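Local atomic coordinates of AimR transcriptional regulator (Bacillus phage phi3T, PDB entry 5ZVV), a protein that activates transcription of the aimX locus as a dimer and, on binding the viral arbitrium peptide, becomes an inactive monomer, so tipping the phage toward lysogeny. Residues 78-83 with 105-110; 84-89 with 93-98. All coordinates share one frame; numbering follows the deposited sequence.

In the fold
Both interactions hold helix 77-88 against what follows it in the chain, and their centres lie about 12 Å apart. Interaction 2 pairs the second half of this helix with helix 92-103 across a short turn. Interaction 1 joins its first half to the start of helix 108-124, so the chain segments of interaction 2 fall between those of interaction 1. Ile-98 connects the two, packing on Ser-82 and Val-83. Interaction 2 is buried, whereas interaction 1 is only partly so and lies farther from the centre of the chain. Together they join helix 77-88 to the two helices that follow it, all within the AimR family region, which belongs to the TPR clan of helical repeats; the other subunit touches neither.

Interaction 1 of 2, residues 78-83 with 105-110; sequences CARQSV and SKNSTS
The backbones of 78-83 and 105-110 come nearest at Arg-80 and Ser-110, whose CA atoms are 6.6 Å apart, and from the first segment the side chain of Arg-80 makes nearly all of the contact. Arg-80 leaves helix 77-88 extended from CG to NE and lays its guanidinium over the first turn of helix 108-124. CG2 of Thr-109 sits above one face of that group, offset toward its rim and 3.5 Å from NE of Arg-80. Two weak hydrogen bonds add to this packing, both bent to 133° at the hydrogen: NE of Arg-80 reaches OG of Ser-110 at 3.3 Å, and NH2 of Arg-80 reaches OD1 of Asn-107 at 3.1 Å. The guanidinium and amide planes are turned 40° apart. Asn-107 is the N-cap of helix 108-124. With CG anti to the backbone N (chi1 177°), its amide turns back over the helix start, where OD1 of Asn-107 accepts from N of Ser-110 at 3.0 Å on an in-plane lone pair and more weakly from N of Thr-109. The hydroxyl of Ser-110 also bonds to the carbonyl of Pro-74, its stronger partner, and Trp-113 packs against Arg-80 from the next turn. Across this contact the guanidinium thus meets neutral acceptors through bent bonds, a polar rather than ionic hold, and the helix dipole would probably disfavour its charge mildly at this N-terminal end.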
ATOM      1  N   CYS A  78       3.510  22.197 -29.016  1.00 27.96           N
ATOM      2  CA  CYS A  78       2.197  22.765 -28.724  1.00 30.68           C
ATOM      3  C   CYS A  78       1.138  21.686 -28.534  1.00 21.22           C
ATOM      4  O   CYS A  78       0.243  21.832 -27.696  1.00 22.77           O
ATOM      5  CB  CYS A  78       1.779  23.722 -29.836  1.00 34.11           C
ATOM      6  SG  CYS A  78       2.121  25.453 -29.486  1.00 49.35           S
ATOM      7  N   ALA A  79       1.223  20.597 -29.299  1.00 25.48           N
ATOM      8  CA  ALA A  79       0.238  19.528 -29.161  1.00 23.65           C
ATOM      9  C   ALA A  79       0.390  18.802 -27.828  1.00 22.57           C
ATOM     10  O   ALA A  79      -0.609  18.430 -27.200  1.00 21.34           O
ATOM     11  CB  ALA A  79       0.360  18.548 -30.327  1.00 27.29           C
ATOM     12  N   ARG A  80       1.630  18.594 -27.380  1.00 25.66           N
ATOM     13  CA  ARG A  80       1.864  17.958 -26.085  1.00 23.21           C
ATOM     14  C   ARG A  80       1.348  18.831 -24.947  1.00 21.09           C
ATOM     15  O   ARG A  80       0.625  18.358 -24.051  1.00 26.52           O
ATOM     16  CB  ARG A  80       3.358  17.670 -25.927  1.00 25.89           C
ATOM     17  CG  ARG A  80       3.982  17.056 -27.168  1.00 27.93           C
ATOM     18  CD  ARG A  80       5.448  16.688 -26.975  1.00 27.93           C
ATOM     19  NE  ARG A  80       6.072  16.382 -28.258  1.00 32.78           N
ATOM     20  CZ  ARG A  80       6.991  17.137 -28.847  1.00 30.76           C
ATOM     21  NH1 ARG A  80       7.427  18.238 -28.256  1.00 30.32           N
ATOM     22  NH2 ARG A  80       7.490  16.781 -30.022  1.00 33.86           N
ATOM     23  N   GLN A  81       1.708  20.118 -24.969  1.00 19.71           N
ATOM     24  CA  GLN A  81       1.113  21.063 -24.030  1.00 21.55           C
ATOM     25  C   GLN A  81      -0.405  20.981 -24.070  1.00 22.67           C
ATOM     26  O   GLN A  81      -1.067  21.006 -23.024  1.00 25.70           O
ATOM     27  CB  GLN A  81       1.580  22.485 -24.347  1.00 21.38           C
ATOM     28  CG  GLN A  81       3.064  22.712 -24.149  1.00 26.44           C
ATOM     29  CD  GLN A  81       3.497  24.120 -24.516  1.00 29.21           C
ATOM     30  OE1 GLN A  81       3.044  24.680 -25.513  1.00 33.80           O
ATOM     31  NE2 GLN A  81       4.374  24.700 -23.706  1.00 31.83           N
ATOM     32  N   SER A  82      -0.975  20.853 -25.271  1.00 21.63           N
ATOM     33  CA  SER A  82      -2.426  20.810 -25.399  1.00 22.55           C
ATOM     34  C   SER A  82      -3.005  19.570 -24.731  1.00 22.80           C
ATOM     35  O   SER A  82      -4.079  19.635 -24.124  1.00 16.93           O
ATOM     36  CB  SER A  82      -2.834  20.865 -26.871  1.00 21.27           C
ATOM     37  OG  SER A  82      -2.837  19.576 -27.455  1.00 23.85           O
ATOM     38  N   VAL A  83      -2.312  18.429 -24.819  1.00 19.09           N
ATOM     39  CA  VAL A  83      -2.851  17.235 -24.174  1.00 19.56           C
ATOM     40  C   VAL A  83      -2.801  17.384 -22.659  1.00 23.74           C
ATOM     41  O   VAL A  83      -3.724  16.950 -21.952  1.00 21.43           O
ATOM     42  CB  VAL A  83      -2.135  15.954 -24.656  1.00 20.62           C
ATOM     43  CG1 VAL A  83      -0.850  15.681 -23.884  1.00 20.64           C
ATOM     44  CG2 VAL A  83      -3.076  14.759 -24.546  1.00 19.18           C
ATOM     45  N   SER A 105       1.297  10.490 -34.644  1.00 35.60           N
ATOM     46  CA  SER A 105       2.333  11.408 -35.088  1.00 32.39           C
ATOM     47  C   SER A 105       3.579  10.650 -35.544  1.00 34.90           C
ATOM     48  O   SER A 105       3.811   9.496 -35.175  1.00 33.67           O
ATOM     49  CB  SER A 105       2.688  12.381 -33.965  1.00 28.67           C
ATOM     50  OG  SER A 105       3.889  13.076 -34.240  1.00 36.94           O
ATOM     51  N   LYS A 106       4.387  11.322 -36.367  1.00 33.82           N
ATOM     52  CA  LYS A 106       5.664  10.782 -36.813  1.00 35.18           C
ATOM     53  C   LYS A 106       6.790  11.024 -35.821  1.00 32.87           C
ATOM     54  O   LYS A 106       7.828  10.357 -35.907  1.00 31.72           O
ATOM     55  CB  LYS A 106       6.062  11.391 -38.164  1.00 34.87           C
ATOM     56  CG  LYS A 106       5.210  10.954 -39.339  1.00 45.17           C
ATOM     57  CD  LYS A 106       5.736  11.555 -40.634  1.00 46.66           C
ATOM     58  CE  LYS A 106       4.921  11.094 -41.832  1.00 56.58           C
ATOM     59  NZ  LYS A 106       5.442  11.662 -43.108  1.00 50.30           N
ATOM     60  N   ASN A 107       6.610  11.956 -34.888  1.00 28.86           N
ATOM     61  CA  ASN A 107       7.660  12.353 -33.961  1.00 28.52           C
ATOM     62  C   ASN A 107       7.648  11.448 -32.734  1.00 28.06           C
ATOM     63  O   ASN A 107       6.586  11.171 -32.168  1.00 27.79           O
ATOM     64  CB  ASN A 107       7.477  13.815 -33.551  1.00 28.40           C
ATOM     65  CG  ASN A 107       8.494  14.262 -32.529  1.00 31.47           C
ATOM     66  OD1 ASN A 107       8.310  14.059 -31.334  1.00 30.62           O
ATOM     67  ND2 ASN A 107       9.575  14.880 -32.995  1.00 26.72           N
ATOM     68  N   SER A 108       8.836  11.003 -32.321  1.00 28.50           N
ATOM     69  CA  SER A 108       8.928  10.027 -31.239  1.00 30.46           C
ATOM     70  C   SER A 108       8.494  10.622 -29.904  1.00 27.89           C
ATOM     71  O   SER A 108       7.890   9.926 -29.081  1.00 27.76           O
ATOM     72  CB  SER A 108      10.352   9.482 -31.142  1.00 27.15           C
ATOM     73  OG  SER A 108      11.274  10.517 -30.857  1.00 30.55           O
ATOM     74  N   THR A 109       8.802  11.899 -29.663  1.00 26.75           N
ATOM     75  CA  THR A 109       8.363  12.535 -28.424  1.00 26.60           C
ATOM     76  C   THR A 109       6.843  12.637 -28.372  1.00 23.67           C
ATOM     77  O   THR A 109       6.231  12.349 -27.337  1.00 23.36           O
ATOM     78  CB  THR A 109       8.994  13.923 -28.277  1.00 28.11           C
ATOM     79  OG1 THR A 109      10.416  13.826 -28.411  1.00 27.27           O
ATOM     80  CG2 THR A 109       8.667  14.516 -26.914  1.00 27.63           C
ATOM     81  N   SER A 110       6.216  13.043 -29.481  1.00 25.03           N
ATOM     82  CA  SER A 110       4.760  13.109 -29.516  1.00 24.20           C
ATOM     83  C   SER A 110       4.140  11.732 -29.322  1.00 23.20           C
ATOM     84  O   SER A 110       3.166  11.585 -28.576  1.00 22.72           O
ATOM     85  CB  SER A 110       4.289  13.729 -30.831  1.00 27.67           C
ATOM     86  OG  SER A 110       4.570  15.116 -30.871  1.00 25.78           O
TER

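Interaction 2 of 2, residues 84-89 with 93-98; sequences EYSDIN and TLTDKI
Ser-86 points its hydroxyl into the side chains of Leu-94 and Thr-95, where OG of Ser-86 lies 3.5 Å from CG of Leu-94 and donates to OG1 of Thr-95 at 2.7 Å. The setting is an antiparallel helical hairpin: helices 77-88 and 92-103 are joined by a short turn, and the axes of 84-88 and 93-98 approach to 8.5 Å with their directions 149° apart. The small serine suits this spacing, its CA only 5.3 Å from that of Thr-95. OG swings anti to the backbone N of Ser-86 (chi1 -175°), which aims it across the interface. Beside this polar pair, CD1 of Ile-98 rests on CB of Ser-86, and Phe-69 of helix 61-69 packs against both Leu-94 and Ile-98. The two branches of Thr-95 divide the work: OG1 takes the serine bond and also bonds to the carbonyl of Trp-91, in the turn just before helix 92-103, while the methyl CG2 lies against CB and OD1 of Asp-87. The carboxylate of Asp-87 has its main partner elsewhere, in a salt bridge from OD2 to Arg-192 of helix 184-203 that ties the hairpin to a later helix. Its other oxygen is linked back to the threonine through a bound water, which donates to OD1 of Asp-87 at 3.1 Å and to OG1 of Thr-95 at 2.7 Å.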
ATOM      1  N   GLU A  84      -1.755  18.036 -22.133  1.00 19.20           N
ATOM      2  CA  GLU A  84      -1.697  18.227 -20.686  1.00 17.11           C
ATOM      3  C   GLU A  84      -2.774  19.196 -20.207  1.00 20.61           C
ATOM      4  O   GLU A  84      -3.454  18.939 -19.203  1.00 20.13           O
ATOM      5  CB  GLU A  84      -0.309  18.711 -20.256  1.00 17.64           C
ATOM      6  CG  GLU A  84      -0.260  19.312 -18.844  1.00 16.17           C
ATOM      7  CD  GLU A  84      -0.719  18.354 -17.744  1.00 17.80           C
ATOM      8  OE1 GLU A  84      -0.849  17.137 -17.996  1.00 20.37           O
ATOM      9  OE2 GLU A  84      -0.948  18.826 -16.610  1.00 16.16           O
ATOM     10  N   TYR A  85      -2.943  20.320 -20.907  1.00 19.10           N
ATOM     11  CA  TYR A  85      -3.982  21.271 -20.523  1.00 23.31           C
ATOM     12  C   TYR A  85      -5.369  20.648 -20.639  1.00 21.91           C
ATOM     13  O   TYR A  85      -6.230  20.864 -19.779  1.00 20.23           O
ATOM     14  CB  TYR A  85      -3.884  22.533 -21.384  1.00 22.22           C
ATOM     15  CG  TYR A  85      -4.671  23.707 -20.846  1.00 20.79           C
ATOM     16  CD1 TYR A  85      -4.250  24.388 -19.710  1.00 21.77           C
ATOM     17  CD2 TYR A  85      -5.828  24.140 -21.479  1.00 22.73           C
ATOM     18  CE1 TYR A  85      -4.963  25.464 -19.217  1.00 24.46           C
ATOM     19  CE2 TYR A  85      -6.548  25.215 -20.994  1.00 23.80           C
ATOM     20  CZ  TYR A  85      -6.112  25.872 -19.865  1.00 26.83           C
ATOM     21  OH  TYR A  85      -6.827  26.943 -19.378  1.00 30.48           O
ATOM     22  N   SER A  86      -5.599  19.863 -21.692  1.00 18.46           N
ATOM     23  CA  SER A  86      -6.897  19.218 -21.855  1.00 20.96           C
ATOM     24  C   SER A  86      -7.165  18.236 -20.726  1.00 21.75           C
ATOM     25  O   SER A  86      -8.267  18.208 -20.165  1.00 17.19           O
ATOM     26  CB  SER A  86      -6.967  18.515 -23.211  1.00 23.20           C
ATOM     27  OG  SER A  86      -8.260  17.985 -23.446  1.00 25.05           O
ATOM     28  N   ASP A  87      -6.161  17.435 -20.357  1.00 23.99           N
ATOM     29  CA  ASP A  87      -6.399  16.407 -19.349  1.00 17.98           C
ATOM     30  C   ASP A  87      -6.531  17.003 -17.952  1.00 22.41           C
ATOM     31  O   ASP A  87      -7.320  16.506 -17.139  1.00 19.52           O
ATOM     32  CB  ASP A  87      -5.288  15.364 -19.375  1.00 20.28           C
ATOM     33  CG  ASP A  87      -5.556  14.224 -18.419  1.00 23.84           C
ATOM     34  OD1 ASP A  87      -6.410  13.372 -18.739  1.00 24.43           O
ATOM     35  OD2 ASP A  87      -4.929  14.192 -17.339  1.00 24.21           O
ATOM     36  N   ILE A  88      -5.769  18.058 -17.644  1.00 22.32           N
ATOM     37  CA  ILE A  88      -5.881  18.638 -16.309  1.00 24.10           C
ATOM     38  C   ILE A  88      -7.237  19.314 -16.128  1.00 23.32           C
ATOM     39  O   ILE A  88      -7.753  19.394 -15.007  1.00 24.58           O
ATOM     40  CB  ILE A  88      -4.715  19.609 -16.028  1.00 19.63           C
ATOM     41  CG1 ILE A  88      -4.569  19.835 -14.521  1.00 22.51           C
ATOM     42  CG2 ILE A  88      -4.921  20.936 -16.743  1.00 18.76           C
ATOM     43  CD1 ILE A  88      -3.393  20.710 -14.137  1.00 17.49           C
ATOM     44  N   ASN A  89      -7.839  19.798 -17.214  1.00 19.00           N
ATOM     45  CA  ASN A  89      -9.190  20.344 -17.167  1.00 23.04           C
ATOM     46  C   ASN A  89     -10.266  19.267 -17.205  1.00 23.83           C
ATOM     47  O   ASN A  89     -11.447  19.599 -17.059  1.00 23.30           O
ATOM     48  CB  ASN A  89      -9.411  21.314 -18.332  1.00 19.00           C
ATOM     49  CG  ASN A  89      -8.806  22.681 -18.083  1.00 19.81           C
ATOM     50  OD1 ASN A  89      -9.363  23.495 -17.345  1.00 17.73           O
ATOM     51  ND2 ASN A  89      -7.671  22.950 -18.717  1.00 15.64           N
ATOM     52  N   THR A  93     -13.142  14.059 -23.793  1.00 23.51           N
ATOM     53  CA  THR A  93     -13.342  13.831 -25.223  1.00 30.16           C
ATOM     54  C   THR A  93     -12.201  14.438 -26.031  1.00 23.64           C
ATOM     55  O   THR A  93     -11.540  13.757 -26.833  1.00 28.00           O
ATOM     56  CB  THR A  93     -14.689  14.423 -25.653  1.00 28.27           C
ATOM     57  OG1 THR A  93     -15.735  13.882 -24.836  1.00 23.75           O
ATOM     58  CG2 THR A  93     -14.982  14.108 -27.113  1.00 26.09           C
ATOM     59  N   LEU A  94     -11.955  15.733 -25.816  1.00 25.33           N
ATOM     60  CA  LEU A  94     -10.827  16.405 -26.446  1.00 26.03           C
ATOM     61  C   LEU A  94      -9.516  15.707 -26.112  1.00 21.12           C
ATOM     62  O   LEU A  94      -8.676  15.498 -26.994  1.00 23.98           O
ATOM     63  CB  LEU A  94     -10.787  17.867 -26.001  1.00 24.53           C
ATOM     64  CG  LEU A  94      -9.658  18.738 -26.550  1.00 23.68           C
ATOM     65  CD1 LEU A  94      -9.735  18.824 -28.065  1.00 24.36           C
ATOM     66  CD2 LEU A  94      -9.709  20.123 -25.933  1.00 23.03           C
ATOM     67  N   THR A  95      -9.331  15.331 -24.842  1.00 22.86           N
ATOM     68  CA  THR A  95      -8.089  14.686 -24.427  1.00 24.03           C
ATOM     69  C   THR A  95      -7.831  13.418 -25.230  1.00 25.59           C
ATOM     70  O   THR A  95      -6.706  13.178 -25.679  1.00 23.47           O
ATOM     71  CB  THR A  95      -8.127  14.364 -22.933  1.00 23.42           C
ATOM     72  OG1 THR A  95      -8.250  15.574 -22.173  1.00 21.50           O
ATOM     73  CG2 THR A  95      -6.859  13.633 -22.510  1.00 25.00           C
ATOM     74  N   ASP A  96      -8.868  12.600 -25.436  1.00 21.98           N
ATOM     75  CA  ASP A  96      -8.676  11.346 -26.157  1.00 23.77           C
ATOM     76  C   ASP A  96      -8.428  11.590 -27.639  1.00 21.22           C
ATOM     77  O   ASP A  96      -7.612  10.891 -28.260  1.00 25.40           O
ATOM     78  CB  ASP A  96      -9.881  10.431 -25.943  1.00 28.55           C
ATOM     79  CG  ASP A  96     -10.005   9.966 -24.504  1.00 27.82           C
ATOM     80  OD1 ASP A  96      -8.973   9.938 -23.798  1.00 31.16           O
ATOM     81  OD2 ASP A  96     -11.130   9.624 -24.080  1.00 28.39           O
ATOM     82  N   LYS A  97      -9.107  12.581 -28.225  1.00 24.07           N
ATOM     83  CA  LYS A  97      -8.808  12.938 -29.611  1.00 23.80           C
ATOM     84  C   LYS A  97      -7.350  13.362 -29.770  1.00 23.68           C
ATOM     85  O   LYS A  97      -6.647  12.904 -30.683  1.00 26.82           O
ATOM     86  CB  LYS A  97      -9.753  14.044 -30.081  1.00 28.56           C
ATOM     87  CG  LYS A  97     -11.204  13.601 -30.192  1.00 25.53           C
ATOM     88  CD  LYS A  97     -12.112  14.758 -30.575  1.00 27.81           C
ATOM     89  CE  LYS A  97     -13.574  14.331 -30.557  1.00 30.33           C
ATOM     90  NZ  LYS A  97     -14.495  15.469 -30.837  1.00 35.80           N
ATOM     91  N   ILE A  98      -6.871  14.228 -28.871  1.00 23.41           N
ATOM     92  CA  ILE A  98      -5.483  14.681 -28.932  1.00 24.16           C
ATOM     93  C   ILE A  98      -4.526  13.515 -28.716  1.00 25.88           C
ATOM     94  O   ILE A  98      -3.462  13.448 -29.342  1.00 22.44           O
ATOM     95  CB  ILE A  98      -5.240  15.810 -27.913  1.00 24.18           C
ATOM     96  CG1 ILE A  98      -6.140  17.010 -28.214  1.00 23.28           C
ATOM     97  CG2 ILE A  98      -3.779  16.236 -27.927  1.00 18.71           C
ATOM     98  CD1 ILE A  98      -5.963  18.161 -27.253  1.00 16.97           C
TER
HETATM   99  O   HOH W   1      -9.057  14.422 -19.877  1.00 22.09           O